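Local coordinates for protein carbohydrate kinase, pfkB family (Enterococcus faecalis, PDB 3KTN) that probably acts as a magnesium-dependent sugar kinase of the pfkB (ribokinase) family, with 2-keto-3-deoxygluconate as its putative substrate, at residues Gly114-Ala118 and Lys119-Phe123. Numbering follows the deposited sequence.
Sequences GISEA and KDYDF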
# COMPACT_ATOMS: atom_id res chain seq x y z
N GLY A 114 30.84 -5.98 11.49
CA GLY A 114 31.36 -5.99 12.84
C GLY A 114 32.30 -7.13 13.20
O GLY A 114 33.12 -6.99 14.11
N ILE A 115 32.18 -8.27 12.51
CA ILE A 115 33.03 -9.42 12.80
C ILE A 115 34.20 -9.57 11.83
O ILE A 115 34.95 -10.54 11.90
CB ILE A 115 32.23 -10.74 12.79
CG1 ILE A 115 31.80 -11.10 11.37
CG2 ILE A 115 31.01 -10.62 13.68
CD1 ILE A 115 31.28 -12.51 11.23
N SER A 116 34.34 -8.63 10.91
CA SER A 116 35.43 -8.70 9.95
C SER A 116 36.64 -7.92 10.45
O SER A 116 36.51 -6.90 11.14
CB SER A 116 34.97 -8.15 8.60
OG SER A 116 34.63 -6.78 8.70
N GLU A 117 37.83 -8.39 10.10
CA GLU A 117 39.07 -7.75 10.53
C GLU A 117 39.93 -7.32 9.35
O GLU A 117 39.68 -7.72 8.21
CB GLU A 117 39.85 -8.69 11.44
CG GLU A 117 39.76 -10.15 11.04
CD GLU A 117 40.26 -11.09 12.12
OE1 GLU A 117 40.10 -12.32 11.95
OE2 GLU A 117 40.82 -10.61 13.13
N ALA A 118 40.94 -6.51 9.64
CA ALA A 118 41.84 -6.00 8.61
C ALA A 118 42.34 -7.06 7.64
O ALA A 118 42.47 -6.80 6.44
CB ALA A 118 43.02 -5.31 9.27
N LYS A 119 42.61 -8.27 8.14
CA LYS A 119 43.11 -9.33 7.28
C LYS A 119 42.08 -9.82 6.27
O LYS A 119 42.42 -10.51 5.31
CB LYS A 119 43.63 -10.51 8.11
CG LYS A 119 42.55 -11.36 8.77
CD LYS A 119 43.17 -12.55 9.50
CE LYS A 119 42.11 -13.46 10.09
NZ LYS A 119 42.68 -14.62 10.84
N ASP A 120 40.82 -9.45 6.47
CA ASP A 120 39.76 -9.85 5.55
C ASP A 120 39.67 -8.89 4.37
O ASP A 120 38.97 -9.15 3.40
CB ASP A 120 38.41 -9.91 6.26
CG ASP A 120 38.36 -10.93 7.37
OD1 ASP A 120 38.78 -12.08 7.13
OD2 ASP A 120 37.90 -10.59 8.48
N TYR A 121 40.39 -7.77 4.46
CA TYR A 121 40.37 -6.76 3.40
C TYR A 121 41.71 -6.58 2.69
O TYR A 121 42.75 -6.51 3.34
CB TYR A 121 39.95 -5.41 3.98
CG TYR A 121 38.59 -5.38 4.65
CD1 TYR A 121 37.42 -5.18 3.91
CD2 TYR A 121 38.49 -5.51 6.03
CE1 TYR A 121 36.17 -5.11 4.55
CE2 TYR A 121 37.26 -5.44 6.68
CZ TYR A 121 36.11 -5.24 5.94
OH TYR A 121 34.91 -5.17 6.61
N ASP A 122 41.67 -6.48 1.37
CA ASP A 122 42.89 -6.28 0.60
C ASP A 122 43.06 -4.78 0.40
O ASP A 122 42.94 -4.28 -0.72
CB ASP A 122 42.80 -6.97 -0.76
CG ASP A 122 44.15 -7.07 -1.45
OD1 ASP A 122 44.93 -6.09 -1.40
OD2 ASP A 122 44.43 -8.13 -2.04
N PHE A 123 43.34 -4.06 1.48
CA PHE A 123 43.51 -2.61 1.43
C PHE A 123 44.54 -2.15 0.41
O PHE A 123 44.35 -1.12 -0.24
CB PHE A 123 43.87 -2.06 2.81
CG PHE A 123 42.78 -2.21 3.84
CD1 PHE A 123 41.47 -1.83 3.54
CD2 PHE A 123 43.06 -2.72 5.10
CE1 PHE A 123 40.46 -1.95 4.50
CE2 PHE A 123 42.06 -2.83 6.07
CZ PHE A 123 40.75 -2.45 5.76
O HOH W 1 39.29 -13.79 9.08
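Asp120 folds back on Glu117 and is tied to it twice. Its OD2 accepts Glu117 N at 2.7 Å in a nearly straight bond (176°), on the anti side of the carboxylate and tilted slightly out of its plane, while Asp120 N donates to Glu117 O, also at 2.7 Å. With CG beside its own backbone N (chi1 -63°), the carboxylate is carried round toward Glu117. One residue on, Tyr121 N reaches Ala118 O at 3.0 Å. These successive i to i+3 backbone bonds define a short 3-10 turn, and because Glu117 N lies just before it, side chain and backbone of Asp120 both close the turn. The turn lies between strand 101-105 and helix 123-127, and Asp122 caps that helix through Ala125 N.

Among the side chains, Tyr121 OH donates to Ser116 OG at 2.7 Å, Ser116 OG meeting the ring at its edge; Phe113 O is a second partner of this serine hydroxyl. Apolar contact is slighter: Ala118 CB sits 4.2 Å from Phe123 CE2, on the side facing helix 144-159.

The Glu117-Lys119 pair is looser. Lys119 runs extended alongside Glu117, yet its NZ stays 3.6 Å from Glu117 OE1, a long salt bridge. Glu117 OE1 and Asp120 OD2 are 4.5 Å apart, a spacing that would be mildly unfavourable and that Lys83, salt-bridged to Asp120 OD2, probably eases; a water donates to Asp120 OD1 and, weakly, to Glu117 OE1.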